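Local atomic coordinates of benzoate transport porin BenP (Acinetobacter baumannii AB307-0294, PDB entry 5DL8), a protein that probably forms a channel across the outer membrane for the uptake of small solutes such as benzoate. Residues Y207-F219 with N227-Q239. Sequence-based numbering, arbitrary orientation.
Sequences YQFTPSLKGEYYF and NKHYVGLEHTWKQ. With C8E ((hydroxyethyloxy)tri(ethyloxy)octane), chain F.
Strands 213-219 and 227-238 form a beta hairpin in the wall of the OprD-family barrel, running antiparallel at 170° with their axes approaching to 4.6 Å. Paired backbone bonds join Lys214 with Glu234, Glu216 with Gly232 and Tyr218 with Tyr230, and Thr236 N extends the ladder to Ser212 O. Leu213, Tyr217, Phe219, His229, Val231, Leu233 and His235 line one face; Leu213 CD1 and Leu233 CD1 touch a C8E detergent there, consistent with the lipid-facing surface. At the end of this patch the hydroxyl of Tyr217 meets His229 at the imidazole edge, near its plane, in a hydrogen bond with OH 2.8 Å from ND1. Phe219 crosses the same imidazole obliquely, its CD1 3.5 Å from His229 CE1 over one face, while the planes stand 46° apart. The histidine is thus bonded at its edge and packed over one face.

The other face is more polar. Lys214 and Glu234 run side by side, and bends in the lysine chain at chi3 and chi4 put NZ 2.8 Å from Glu234 OE1, a salt bridge with weak hydrogen-bond geometry. Glu216 extends past the edge of the Tyr230 ring, CG lying 3.9 Å from CE2, its carboxylate plane 89° from the ring. Arg206 pairs with Glu216 OE2 and Lys249 with Tyr230 OH, while one water donates to Glu216 OE1 at 2.6 Å and also bonds Tyr230 OH.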
ATOM      1  N   TYR A 207      15.882   8.263   9.902  1.00 31.82           N
ATOM      2  CA  TYR A 207      16.961   8.478  10.877  1.00 32.80           C
ATOM      3  C   TYR A 207      16.759   7.500  12.008  1.00 32.50           C
ATOM      4  O   TYR A 207      15.625   7.326  12.497  1.00 31.62           O
ATOM      5  CB  TYR A 207      17.053   9.959  11.374  1.00 33.80           C
ATOM      6  CG  TYR A 207      18.361  10.307  12.114  1.00 33.90           C
ATOM      7  CD1 TYR A 207      18.504  10.123  13.467  1.00 34.39           C
ATOM      8  CD2 TYR A 207      19.482  10.797  11.425  1.00 35.58           C
ATOM      9  CE1 TYR A 207      19.720  10.391  14.098  1.00 36.46           C
ATOM     10  CE2 TYR A 207      20.691  11.041  12.043  1.00 35.79           C
ATOM     11  CZ  TYR A 207      20.802  10.882  13.385  1.00 36.90           C
ATOM     12  OH  TYR A 207      22.024  11.205  14.023  1.00 39.66           O
ATOM     13  N   GLN A 208      17.830   6.787  12.285  1.00 34.06           N
ATOM     14  CA  GLN A 208      17.914   5.838  13.407  1.00 37.34           C
ATOM     15  C   GLN A 208      18.535   6.590  14.615  1.00 37.01           C
ATOM     16  O   GLN A 208      19.698   6.907  14.664  1.00 38.22           O
ATOM     17  CB  GLN A 208      18.750   4.581  13.033  1.00 39.03           C
ATOM     18  CG  GLN A 208      18.727   3.451  14.062  1.00 40.80           C
ATOM     19  CD  GLN A 208      17.383   2.712  14.057  1.00 41.91           C
ATOM     20  OE1 GLN A 208      16.778   2.504  13.007  1.00 41.59           O
ATOM     21  NE2 GLN A 208      16.935   2.291  15.231  1.00 43.00           N
ATOM     22  N   PHE A 209      17.701   6.927  15.565  1.00 36.64           N
ATOM     23  CA  PHE A 209      18.090   7.828  16.618  1.00 37.47           C
ATOM     24  C   PHE A 209      18.917   7.043  17.600  1.00 40.71           C
ATOM     25  O   PHE A 209      19.985   7.518  18.035  1.00 43.91           O
ATOM     26  CB  PHE A 209      16.839   8.444  17.278  1.00 35.64           C
ATOM     27  CG  PHE A 209      16.281   9.614  16.500  1.00 34.09           C
ATOM     28  CD1 PHE A 209      16.908  10.909  16.582  1.00 34.71           C
ATOM     29  CD2 PHE A 209      15.183   9.461  15.706  1.00 32.47           C
ATOM     30  CE1 PHE A 209      16.383  11.989  15.880  1.00 34.18           C
ATOM     31  CE2 PHE A 209      14.635  10.524  15.004  1.00 32.84           C
ATOM     32  CZ  PHE A 209      15.229  11.780  15.070  1.00 34.12           C
ATOM     33  N   THR A 210      18.438   5.854  17.932  1.00 42.28           N
ATOM     34  CA  THR A 210      19.062   4.911  18.882  1.00 45.18           C
ATOM     35  C   THR A 210      18.667   3.501  18.407  1.00 46.93           C
ATOM     36  O   THR A 210      17.825   3.393  17.428  1.00 45.16           O
ATOM     37  CB  THR A 210      18.570   5.123  20.360  1.00 46.90           C
ATOM     38  OG1 THR A 210      17.156   4.776  20.486  1.00 49.84           O
ATOM     39  CG2 THR A 210      18.882   6.590  20.949  1.00 47.45           C
ATOM     40  N   PRO A 211      19.228   2.393  19.055  1.00 48.64           N
ATOM     41  CA  PRO A 211      18.809   1.032  18.602  1.00 47.64           C
ATOM     42  C   PRO A 211      17.257   0.825  18.699  1.00 43.07           C
ATOM     43  O   PRO A 211      16.724   0.119  17.919  1.00 40.96           O
ATOM     44  CB  PRO A 211      19.583   0.066  19.551  1.00 51.33           C
ATOM     45  CG  PRO A 211      20.718   0.893  20.150  1.00 54.95           C
ATOM     46  CD  PRO A 211      20.124   2.312  20.241  1.00 53.12           C
ATOM     47  N   SER A 212      16.579   1.482  19.637  1.00 40.87           N
ATOM     48  CA  SER A 212      15.164   1.312  19.824  1.00 40.43           C
ATOM     49  C   SER A 212      14.322   2.450  19.214  1.00 39.67           C
ATOM     50  O   SER A 212      13.086   2.369  19.236  1.00 38.98           O
ATOM     51  CB  SER A 212      14.843   1.308  21.296  1.00 42.16           C
ATOM     52  OG  SER A 212      15.667   2.256  21.942  1.00 44.92           O
ATOM     53  N   LEU A 213      14.942   3.478  18.639  1.00 38.13           N
ATOM     54  CA  LEU A 213      14.088   4.598  18.180  1.00 37.46           C
ATOM     55  C   LEU A 213      14.440   5.094  16.831  1.00 34.24           C
ATOM     56  O   LEU A 213      15.567   5.491  16.583  1.00 32.04           O
ATOM     57  CB  LEU A 213      14.166   5.735  19.201  1.00 39.12           C
ATOM     58  CG  LEU A 213      13.462   7.028  18.679  1.00 39.55           C
ATOM     59  CD1 LEU A 213      11.957   6.939  18.702  1.00 39.03           C
ATOM     60  CD2 LEU A 213      13.970   8.211  19.521  1.00 41.23           C
ATOM     61  N   LYS A 214      13.467   5.147  15.951  1.00 34.20           N
ATOM     62  CA  LYS A 214      13.738   5.755  14.665  1.00 34.42           C
ATOM     63  C   LYS A 214      12.611   6.635  14.220  1.00 33.15           C
ATOM     64  O   LYS A 214      11.527   6.544  14.752  1.00 31.16           O
ATOM     65  CB  LYS A 214      13.998   4.688  13.617  1.00 36.29           C
ATOM     66  CG  LYS A 214      12.829   3.762  13.347  1.00 38.71           C
ATOM     67  CD  LYS A 214      13.216   2.732  12.296  1.00 43.76           C
ATOM     68  CE  LYS A 214      12.541   1.376  12.562  1.00 45.64           C
ATOM     69  NZ  LYS A 214      11.122   1.621  12.231  1.00 46.34           N
ATOM     70  N   GLY A 215      12.924   7.505  13.258  1.00 31.80           N
ATOM     71  CA  GLY A 215      11.968   8.489  12.743  1.00 31.30           C
ATOM     72  C   GLY A 215      11.961   8.602  11.192  1.00 29.41           C
ATOM     73  O   GLY A 215      12.902   8.293  10.516  1.00 29.74           O
ATOM     74  N   GLU A 216      10.949   9.180  10.644  1.00 30.06           N
ATOM     75  CA  GLU A 216      10.877   9.353   9.178  1.00 29.49           C
ATOM     76  C   GLU A 216      10.254  10.728   8.921  1.00 28.24           C
ATOM     77  O   GLU A 216       9.279  11.098   9.559  1.00 27.85           O
ATOM     78  CB  GLU A 216      10.154   8.118   8.547  1.00 29.12           C
ATOM     79  CG  GLU A 216       9.804   8.319   7.060  1.00 29.30           C
ATOM     80  CD  GLU A 216       9.270   7.095   6.356  1.00 30.11           C
ATOM     81  OE1 GLU A 216       9.031   6.038   7.012  1.00 36.20           O
ATOM     82  OE2 GLU A 216       9.029   7.158   5.113  1.00 29.33           O
ATOM     83  N   TYR A 217      10.828  11.517   8.046  1.00 27.46           N
ATOM     84  CA  TYR A 217      10.121  12.656   7.542  1.00 26.85           C
ATOM     85  C   TYR A 217       9.921  12.527   6.063  1.00 25.51           C
ATOM     86  O   TYR A 217      10.874  12.205   5.319  1.00 25.17           O
ATOM     87  CB  TYR A 217      10.970  13.906   7.761  1.00 29.69           C
ATOM     88  CG  TYR A 217      10.419  15.118   7.050  1.00 30.32           C
ATOM     89  CD1 TYR A 217       9.254  15.735   7.504  1.00 31.85           C
ATOM     90  CD2 TYR A 217      11.023  15.633   5.933  1.00 31.39           C
ATOM     91  CE1 TYR A 217       8.689  16.834   6.812  1.00 32.32           C
ATOM     92  CE2 TYR A 217      10.550  16.798   5.316  1.00 31.65           C
ATOM     93  CZ  TYR A 217       9.349  17.377   5.725  1.00 32.05           C
ATOM     94  OH  TYR A 217       8.795  18.486   5.080  1.00 30.63           O
ATOM     95  N   TYR A 218       8.734  12.859   5.579  1.00 24.06           N
ATOM     96  CA  TYR A 218       8.495  12.827   4.096  1.00 23.77           C
ATOM     97  C   TYR A 218       7.843  14.100   3.674  1.00 23.55           C
ATOM     98  O   TYR A 218       6.927  14.609   4.330  1.00 22.11           O
ATOM     99  CB  TYR A 218       7.475  11.676   3.776  1.00 23.29           C
ATOM    100  CG  TYR A 218       6.954  11.603   2.374  1.00 22.99           C
ATOM    101  CD1 TYR A 218       7.599  10.894   1.406  1.00 24.00           C
ATOM    102  CD2 TYR A 218       5.768  12.238   2.031  1.00 23.72           C
ATOM    103  CE1 TYR A 218       7.068  10.815   0.095  1.00 24.58           C
ATOM    104  CE2 TYR A 218       5.249  12.207   0.748  1.00 23.96           C
ATOM    105  CZ  TYR A 218       5.933  11.539  -0.219  1.00 24.93           C
ATOM    106  OH  TYR A 218       5.338  11.537  -1.455  1.00 26.46           O
ATOM    107  N   PHE A 219       8.205  14.551   2.501  1.00 24.89           N
ATOM    108  CA  PHE A 219       7.512  15.676   1.865  1.00 24.93           C
ATOM    109  C   PHE A 219       7.216  15.300   0.426  1.00 24.89           C
ATOM    110  O   PHE A 219       8.093  14.797  -0.325  1.00 23.97           O
ATOM    111  CB  PHE A 219       8.240  17.018   1.925  1.00 26.04           C
ATOM    112  CG  PHE A 219       7.530  18.155   1.133  1.00 26.10           C
ATOM    113  CD1 PHE A 219       6.327  18.718   1.571  1.00 26.37           C
ATOM    114  CD2 PHE A 219       8.045  18.628  -0.065  1.00 26.92           C
ATOM    115  CE1 PHE A 219       5.671  19.786   0.850  1.00 25.63           C
ATOM    116  CE2 PHE A 219       7.384  19.686  -0.775  1.00 27.55           C
ATOM    117  CZ  PHE A 219       6.198  20.256  -0.288  1.00 25.65           C
ATOM    118  N   ASN A 227       0.035  19.381  -1.377  1.00 28.20           N
ATOM    119  CA  ASN A 227       1.342  19.150  -0.727  1.00 27.65           C
ATOM    120  C   ASN A 227       1.182  18.435   0.569  1.00 25.46           C
ATOM    121  O   ASN A 227       0.281  18.699   1.331  1.00 24.71           O
ATOM    122  CB  ASN A 227       2.019  20.508  -0.551  1.00 28.94           C
ATOM    123  CG  ASN A 227       2.315  21.154  -1.912  1.00 31.58           C
ATOM    124  OD1 ASN A 227       2.639  20.461  -2.888  1.00 32.11           O
ATOM    125  ND2 ASN A 227       2.109  22.455  -2.009  1.00 32.62           N
ATOM    126  N   LYS A 228       2.003  17.457   0.806  1.00 25.52           N
ATOM    127  CA  LYS A 228       1.821  16.587   1.973  1.00 25.65           C
ATOM    128  C   LYS A 228       3.099  16.470   2.788  1.00 26.02           C
ATOM    129  O   LYS A 228       4.176  16.230   2.254  1.00 25.94           O
ATOM    130  CB  LYS A 228       1.345  15.257   1.501  1.00 27.49           C
ATOM    131  CG  LYS A 228       1.211  14.135   2.527  1.00 29.71           C
ATOM    132  CD  LYS A 228       1.080  12.874   1.684  1.00 31.62           C
ATOM    133  CE  LYS A 228       0.710  11.551   2.393  1.00 32.88           C
ATOM    134  NZ  LYS A 228      -0.723  11.391   2.817  1.00 33.13           N
ATOM    135  N   HIS A 229       2.951  16.685   4.088  1.00 26.35           N
ATOM    136  CA  HIS A 229       4.034  16.405   5.107  1.00 26.81           C
ATOM    137  C   HIS A 229       3.628  15.187   5.984  1.00 25.26           C
ATOM    138  O   HIS A 229       2.466  15.058   6.421  1.00 24.63           O
ATOM    139  CB  HIS A 229       4.316  17.612   6.043  1.00 26.62           C
ATOM    140  CG  HIS A 229       4.781  18.832   5.345  1.00 27.25           C
ATOM    141  ND1 HIS A 229       6.098  19.271   5.394  1.00 28.88           N
ATOM    142  CD2 HIS A 229       4.105  19.759   4.626  1.00 26.91           C
ATOM    143  CE1 HIS A 229       6.219  20.371   4.669  1.00 28.60           C
ATOM    144  NE2 HIS A 229       5.030  20.699   4.206  1.00 28.32           N
ATOM    145  N   TYR A 230       4.618  14.358   6.272  1.00 24.63           N
ATOM    146  CA  TYR A 230       4.482  13.255   7.164  1.00 23.86           C
ATOM    147  C   TYR A 230       5.688  13.186   8.108  1.00 24.50           C
ATOM    148  O   TYR A 230       6.839  13.251   7.685  1.00 24.04           O
ATOM    149  CB  TYR A 230       4.434  11.960   6.278  1.00 22.82           C
ATOM    150  CG  TYR A 230       4.651  10.674   7.094  1.00 21.97           C
ATOM    151  CD1 TYR A 230       3.641  10.196   7.858  1.00 22.50           C
ATOM    152  CD2 TYR A 230       5.834  10.001   7.112  1.00 23.28           C
ATOM    153  CE1 TYR A 230       3.744   9.056   8.633  1.00 23.00           C
ATOM    154  CE2 TYR A 230       6.017   8.817   7.892  1.00 23.42           C
ATOM    155  CZ  TYR A 230       4.897   8.318   8.598  1.00 24.39           C
ATOM    156  OH  TYR A 230       4.857   7.211   9.405  1.00 25.49           O
ATOM    157  N   VAL A 231       5.407  13.020   9.385  1.00 27.18           N
ATOM    158  CA  VAL A 231       6.410  12.656  10.409  1.00 27.77           C
ATOM    159  C   VAL A 231       5.942  11.392  11.087  1.00 26.42           C
ATOM    160  O   VAL A 231       4.791  11.290  11.665  1.00 24.57           O
ATOM    161  CB  VAL A 231       6.631  13.731  11.496  1.00 30.63           C
ATOM    162  CG1 VAL A 231       7.804  13.358  12.409  1.00 32.52           C
ATOM    163  CG2 VAL A 231       7.094  15.001  10.882  1.00 31.94           C
ATOM    164  N   GLY A 232       6.832  10.433  11.076  1.00 26.73           N
ATOM    165  CA  GLY A 232       6.537   9.106  11.729  1.00 28.44           C
ATOM    166  C   GLY A 232       7.638   8.893  12.776  1.00 29.49           C
ATOM    167  O   GLY A 232       8.760   9.114  12.462  1.00 30.61           O
ATOM    168  N   LEU A 233       7.313   8.583  14.027  1.00 30.67           N
ATOM    169  CA  LEU A 233       8.307   8.076  15.038  1.00 32.39           C
ATOM    170  C   LEU A 233       7.899   6.711  15.577  1.00 32.94           C
ATOM    171  O   LEU A 233       6.718   6.469  15.934  1.00 31.03           O
ATOM    172  CB  LEU A 233       8.392   8.984  16.237  1.00 34.37           C
ATOM    173  CG  LEU A 233       8.883  10.410  15.879  1.00 37.00           C
ATOM    174  CD1 LEU A 233       8.597  11.326  17.076  1.00 41.54           C
ATOM    175  CD2 LEU A 233      10.340  10.591  15.553  1.00 36.76           C
ATOM    176  N   GLU A 234       8.867   5.797  15.619  1.00 33.60           N
ATOM    177  CA  GLU A 234       8.596   4.431  16.049  1.00 32.45           C
ATOM    178  C   GLU A 234       9.547   4.003  17.125  1.00 32.18           C
ATOM    179  O   GLU A 234      10.784   4.032  16.982  1.00 32.20           O
ATOM    180  CB  GLU A 234       8.615   3.480  14.821  1.00 33.66           C
ATOM    181  CG  GLU A 234       8.323   2.014  15.186  1.00 36.15           C
ATOM    182  CD  GLU A 234       8.334   1.030  13.999  1.00 38.61           C
ATOM    183  OE1 GLU A 234       8.368   1.436  12.827  1.00 41.58           O
ATOM    184  OE2 GLU A 234       8.212  -0.213  14.238  1.00 45.28           O
ATOM    185  N   HIS A 235       9.016   3.597  18.255  1.00 32.82           N
ATOM    186  CA  HIS A 235       9.928   3.047  19.299  1.00 34.56           C
ATOM    187  C   HIS A 235       9.564   1.578  19.593  1.00 35.17           C
ATOM    188  O   HIS A 235       8.395   1.228  19.703  1.00 30.81           O
ATOM    189  CB  HIS A 235       9.836   3.841  20.569  1.00 35.68           C
ATOM    190  CG  HIS A 235      10.683   3.305  21.666  1.00 38.48           C
ATOM    191  ND1 HIS A 235      10.214   2.415  22.604  1.00 39.02           N
ATOM    192  CD2 HIS A 235      11.978   3.549  21.998  1.00 40.82           C
ATOM    193  CE1 HIS A 235      11.177   2.142  23.471  1.00 41.25           C
ATOM    194  NE2 HIS A 235      12.255   2.820  23.136  1.00 41.26           N
ATOM    195  N   THR A 236      10.598   0.774  19.779  1.00 40.45           N
ATOM    196  CA  THR A 236      10.458  -0.659  20.129  1.00 42.86           C
ATOM    197  C   THR A 236      11.161  -0.905  21.548  1.00 44.18           C
ATOM    198  O   THR A 236      12.356  -0.504  21.865  1.00 41.71           O
ATOM    199  CB  THR A 236      10.954  -1.571  19.001  1.00 46.02           C
ATOM    200  OG1 THR A 236      12.207  -1.098  18.619  1.00 51.86           O
ATOM    201  CG2 THR A 236      10.072  -1.593  17.687  1.00 45.24           C
ATOM    202  N   TRP A 237      10.312  -1.368  22.471  1.00 42.94           N
ATOM    203  CA  TRP A 237      10.731  -1.624  23.841  1.00 43.52           C
ATOM    204  C   TRP A 237      10.822  -3.167  23.874  1.00 47.91           C
ATOM    205  O   TRP A 237       9.801  -3.894  23.740  1.00 45.25           O
ATOM    206  CB  TRP A 237       9.720  -1.050  24.818  1.00 41.46           C
ATOM    207  CG  TRP A 237      10.051  -1.270  26.260  1.00 41.47           C
ATOM    208  CD1 TRP A 237      11.307  -1.439  26.813  1.00 42.42           C
ATOM    209  CD2 TRP A 237       9.120  -1.343  27.348  1.00 40.24           C
ATOM    210  NE1 TRP A 237      11.181  -1.570  28.150  1.00 43.77           N
ATOM    211  CE2 TRP A 237       9.843  -1.525  28.494  1.00 42.65           C
ATOM    212  CE3 TRP A 237       7.745  -1.273  27.444  1.00 39.27           C
ATOM    213  CZ2 TRP A 237       9.208  -1.657  29.769  1.00 44.25           C
ATOM    214  CZ3 TRP A 237       7.136  -1.399  28.701  1.00 40.28           C
ATOM    215  CH2 TRP A 237       7.842  -1.598  29.815  1.00 42.09           C
ATOM    216  N   LYS A 238      12.061  -3.649  23.920  1.00 52.87           N
ATOM    217  CA  LYS A 238      12.309  -5.110  24.005  1.00 57.96           C
ATOM    218  C   LYS A 238      12.526  -5.445  25.444  1.00 56.96           C
ATOM    219  O   LYS A 238      13.187  -4.692  26.215  1.00 59.98           O
ATOM    220  CB  LYS A 238      13.432  -5.570  23.050  1.00 62.41           C
ATOM    221  CG  LYS A 238      13.192  -4.955  21.636  1.00 63.80           C
ATOM    222  CD  LYS A 238      13.360  -5.866  20.413  1.00 64.97           C
ATOM    223  CE  LYS A 238      14.799  -5.847  19.860  1.00 68.67           C
ATOM    224  NZ  LYS A 238      15.910  -5.788  20.892  1.00 68.68           N
ATOM    225  N   GLN A 239      11.803  -6.473  25.855  1.00 55.34           N
ATOM    226  CA  GLN A 239      11.900  -6.996  27.207  1.00 55.20           C
ATOM    227  C   GLN A 239      12.203  -8.459  27.110  1.00 56.34           C
ATOM    228  O   GLN A 239      12.094  -8.974  26.026  1.00 57.65           O
ATOM    229  CB  GLN A 239      10.629  -6.670  27.953  1.00 53.59           C
ATOM    230  CG  GLN A 239      10.655  -5.190  28.376  1.00 54.35           C
ATOM    231  CD  GLN A 239      11.269  -4.991  29.723  1.00 55.32           C
ATOM    232  OE1 GLN A 239      12.171  -4.197  29.950  1.00 52.42           O
ATOM    233  NE2 GLN A 239      10.714  -5.701  30.654  1.00 58.09           N
TER
HETATM  234  C1  C8E F 404       0.439   9.513  24.252  1.00 51.50           C
HETATM  235  C2  C8E F 404       0.332  10.688  23.265  1.00 54.24           C
HETATM  236  C3  C8E F 404       1.703  11.347  23.043  1.00 53.51           C
HETATM  237  C4  C8E F 404       1.923  12.280  21.845  1.00 49.74           C
HETATM  238  C5  C8E F 404       3.385  12.829  21.829  1.00 50.43           C
HETATM  239  C6  C8E F 404       4.246  12.490  20.591  1.00 53.93           C
HETATM  240  C7  C8E F 404       5.693  11.993  20.811  1.00 58.00           C
HETATM  241  C8  C8E F 404       5.833  10.452  20.830  1.00 70.85           C
HETATM  242  O9  C8E F 404       7.184  10.002  20.541  1.00 84.23           O
HETATM  243  C10 C8E F 404       7.587   8.658  20.938  1.00 87.97           C
HETATM  244  C11 C8E F 404       9.128   8.517  21.098  1.00 85.36           C
HETATM  245  O12 C8E F 404       9.538   7.684  22.221  1.00 81.28           O
HETATM  246  C13 C8E F 404      10.956   7.455  22.333  1.00 70.14           C
HETATM  247  C14 C8E F 404      11.492   7.486  23.777  1.00 66.86           C
HETATM  248  O15 C8E F 404      12.953   7.543  23.821  1.00 57.23           O
HETATM  249  C16 C8E F 404      13.617   6.313  24.138  1.00 54.05           C
HETATM  250  C17 C8E F 404      14.912   6.221  23.361  1.00 49.88           C
HETATM  251  O18 C8E F 404      15.402   4.868  23.332  1.00 51.57           O
HETATM  252  C19 C8E F 404      15.486   4.019  24.524  1.00 45.24           C
HETATM  253  C20 C8E F 404      16.733   3.095  24.442  1.00 48.18           C
HETATM  254  O21 C8E F 404      17.634   3.242  23.267  1.00 41.91           O
HETATM  255  O   HOH W   1       7.502   5.644   9.021  1.00 26.23           O